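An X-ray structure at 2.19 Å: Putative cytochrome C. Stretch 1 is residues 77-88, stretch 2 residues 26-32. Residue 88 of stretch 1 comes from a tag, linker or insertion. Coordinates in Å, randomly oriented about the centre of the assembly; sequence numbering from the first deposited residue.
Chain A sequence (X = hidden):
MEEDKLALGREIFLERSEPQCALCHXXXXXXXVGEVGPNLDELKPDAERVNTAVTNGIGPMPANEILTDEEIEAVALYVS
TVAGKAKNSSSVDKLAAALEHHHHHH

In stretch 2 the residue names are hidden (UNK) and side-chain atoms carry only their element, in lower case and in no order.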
# COMPACT_ATOMS: atom_id res chain seq x y z
N LEU A 77 15.82 20.00 -5.52
CA LEU A 77 16.20 20.02 -6.93
C LEU A 77 15.72 18.77 -7.68
O LEU A 77 15.17 18.87 -8.79
CB LEU A 77 17.72 20.15 -7.08
CG LEU A 77 18.26 20.12 -8.52
CD1 LEU A 77 17.60 21.22 -9.38
CD2 LEU A 77 19.80 20.25 -8.54
N TYR A 78 15.92 17.60 -7.08
CA TYR A 78 15.59 16.32 -7.69
C TYR A 78 14.11 16.22 -7.97
O TYR A 78 13.69 16.04 -9.11
CB TYR A 78 16.06 15.16 -6.79
CG TYR A 78 15.48 13.80 -7.14
CD1 TYR A 78 15.86 13.14 -8.30
CD2 TYR A 78 14.56 13.17 -6.30
CE1 TYR A 78 15.33 11.90 -8.63
CE2 TYR A 78 14.02 11.93 -6.62
CZ TYR A 78 14.40 11.31 -7.78
OH TYR A 78 13.86 10.10 -8.11
N VAL A 79 13.31 16.32 -6.91
CA VAL A 79 11.87 16.23 -7.03
C VAL A 79 11.32 17.19 -8.09
O VAL A 79 10.53 16.81 -8.95
CB VAL A 79 11.20 16.52 -5.70
CG1 VAL A 79 9.66 16.58 -5.88
CG2 VAL A 79 11.61 15.48 -4.64
N SER A 80 11.77 18.44 -8.04
CA SER A 80 11.23 19.46 -8.93
C SER A 80 11.62 19.23 -10.38
O SER A 80 10.93 19.71 -11.29
CB SER A 80 11.67 20.84 -8.47
OG SER A 80 13.07 20.86 -8.29
N THR A 81 12.71 18.51 -10.61
CA THR A 81 13.16 18.20 -11.97
C THR A 81 12.47 16.97 -12.55
O THR A 81 12.12 16.96 -13.72
CB THR A 81 14.67 17.94 -12.01
OG1 THR A 81 15.36 19.01 -11.37
CG2 THR A 81 15.16 17.79 -13.44
N VAL A 82 12.30 15.93 -11.73
CA VAL A 82 11.83 14.64 -12.25
C VAL A 82 10.34 14.41 -12.13
O VAL A 82 9.84 13.49 -12.75
CB VAL A 82 12.55 13.42 -11.61
CG1 VAL A 82 14.06 13.53 -11.80
CG2 VAL A 82 12.18 13.26 -10.13
N ALA A 83 9.63 15.22 -11.34
CA ALA A 83 8.19 14.97 -11.12
C ALA A 83 7.43 14.90 -12.46
O ALA A 83 7.63 15.74 -13.34
CB ALA A 83 7.60 16.03 -10.23
N GLY A 84 6.62 13.85 -12.61
CA GLY A 84 5.85 13.61 -13.84
C GLY A 84 6.52 12.68 -14.85
O GLY A 84 5.89 12.26 -15.82
N LYS A 85 7.79 12.36 -14.62
CA LYS A 85 8.60 11.60 -15.58
C LYS A 85 9.21 10.34 -14.95
O LYS A 85 9.33 10.23 -13.73
CB LYS A 85 9.68 12.52 -16.16
CG LYS A 85 9.09 13.71 -16.90
CD LYS A 85 10.14 14.60 -17.54
CE LYS A 85 10.85 15.48 -16.52
NZ LYS A 85 11.65 16.56 -17.19
N ALA A 86 9.57 9.39 -15.81
CA ALA A 86 10.21 8.14 -15.41
C ALA A 86 11.74 8.27 -15.54
O ALA A 86 12.22 9.23 -16.14
CB ALA A 86 9.69 6.99 -16.25
N LYS A 87 12.48 7.31 -14.98
CA LYS A 87 13.95 7.30 -15.04
C LYS A 87 14.48 7.49 -16.46
O LYS A 87 14.01 6.83 -17.37
CB LYS A 87 14.51 5.98 -14.50
CG LYS A 87 14.62 5.92 -12.99
CD LYS A 87 15.74 4.97 -12.56
CE LYS A 87 15.42 3.50 -12.90
NZ LYS A 87 16.17 2.54 -12.03
N ASN A 88 15.47 8.37 -16.60
CA ASN A 88 15.98 8.82 -17.91
C ASN A 88 14.94 8.84 -19.03
O ASN A 88 15.28 8.91 -20.22
CB ASN A 88 17.23 8.01 -18.33
CG ASN A 88 17.00 6.51 -18.31
OD1 ASN A 88 16.12 6.00 -19.01
ND2 ASN A 88 17.79 5.80 -17.51
N UNK A 26 4.25 9.28 -3.76
CA UNK A 26 4.41 8.66 -5.07
C UNK A 26 5.28 9.56 -5.95
O UNK A 26 5.06 10.77 -6.03
c UNK A 26 3.25 7.91 -7.21
o UNK A 26 2.36 7.39 -5.02
c UNK A 26 3.07 8.40 -5.75
N UNK A 27 6.29 8.95 -6.58
CA UNK A 27 7.18 9.62 -7.51
C UNK A 27 7.78 8.58 -8.46
O UNK A 27 8.63 7.80 -8.07
c UNK A 27 8.28 10.36 -6.74
c UNK A 27 10.50 11.57 -6.86
c UNK A 27 8.46 12.50 -8.02
c UNK A 27 9.20 11.24 -7.60
N UNK A 28 7.34 8.60 -9.70
CA UNK A 28 7.69 7.59 -10.68
C UNK A 28 9.19 7.40 -10.87
O UNK A 28 9.67 6.28 -10.91
c UNK A 28 7.01 7.89 -12.02
N UNK A 29 9.95 8.48 -10.95
CA UNK A 29 11.39 8.38 -11.23
C UNK A 29 12.06 7.48 -10.20
O UNK A 29 12.96 6.72 -10.54
o UNK A 29 14.32 9.47 -10.58
c UNK A 29 13.54 9.68 -11.54
c UNK A 29 12.04 9.75 -11.27
o UNK A 29 13.95 9.87 -12.71
N UNK A 30 11.62 7.58 -8.96
CA UNK A 30 12.13 6.77 -7.87
C UNK A 30 11.41 5.43 -7.73
O UNK A 30 11.76 4.65 -6.86
c UNK A 30 12.05 7.56 -6.54
N UNK A 31 10.43 5.14 -8.58
CA UNK A 31 9.59 3.94 -8.44
C UNK A 31 8.96 3.90 -7.04
O UNK A 31 8.89 2.85 -6.40
o UNK A 31 12.68 1.06 -8.99
o UNK A 31 12.64 1.17 -11.18
c UNK A 31 10.39 2.66 -8.69
c UNK A 31 11.17 2.64 -10.00
c UNK A 31 12.24 1.55 -10.05
N UNK A 32 8.50 5.06 -6.59
CA UNK A 32 7.93 5.24 -5.27
C UNK A 32 6.41 5.38 -5.41
O UNK A 32 5.93 6.12 -6.28
c UNK A 32 8.51 6.47 -4.62
O HOH W 1 11.00 5.34 -13.42
O HOH W 2 8.93 11.17 -11.08
O HOH W 3 13.26 11.44 -14.73

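Position 26 carries three side-chain atoms: a first carbon bonded to one oxygen and one further carbon, the branched pattern of a threonine, identifies Thr26. It lies in a short strand, where beta-branched residues are at home, and is out of reach of stretch 1.

Position 27 has four carbons, forked at the second, and no polar atom. One fork tip lies 3.5 Å from Tyr78 CE2 and 4.0 Å from Val82 CG2, while the other is 4.0 Å from Ala83 CA. This is Leu27, and its tips, CD2 and CD1 respectively, suit an apolar pocket at the end of the helix. Its backbone N and O pair with O and N of position 32, closing a small loop.

Position 28 shows a single carbon, CB, pointing toward stretch 1 and 3.7 Å from Lys85 O. It is Ala28, a small residue that lets the two backbones draw close.

Position 29 has two carbons, the second carrying two oxygens. One oxygen accepts a hydrogen bond from Tyr78 OH, and CB packs 3.7 Å from Val82 CG2. The planar, two-oxygen end could be read as a carboxylate, and the lack of any nitrogen makes it Asp29. The bond from Tyr78 OH to Asp29 OD1 is 2.6 Å long and lies at the edge of the ring, near its plane, where a phenol hydroxyl most readily directs its proton. Water 3 donates to both Asp29 OD2, at 2.6 Å, and Ala86 O, at 2.8 Å.

Position 30 again has one carbon, CB, 3.5 Å from Tyr78 OH. It is Ala30, whose short side chain fits beside the phenol oxygen.

Position 31 has three carbons in a chain, the last bearing two oxygens, one of them 3.9 Å from Lys87 NZ. This is Glu31, and the pair OE2 and NZ forms a long salt bridge, with the acid reaching out to a partly exposed lysine.

Position 32 has one carbon and no contact with stretch 1. It is Ala32, back in extended conformation.

The contact joins an apolar patch to a polar one, and Tyr78 and Val82 belong to both. Leu27 packs against Tyr78, Val82 and Ala83, where the helix gives way to a type II turn from Val82 to Lys85; Gly84 suits its positive phi. Beside this, Asp29 is the polar centre, holding Tyr78 directly. Water 1 bridges Ala28 O and Lys87 N, and water 2 accepts from Asp29 N at 2.9 Å, so solvent joins backbones that make no direct hydrogen bond to each other.

Stretch 2 26-32: TLADAEA
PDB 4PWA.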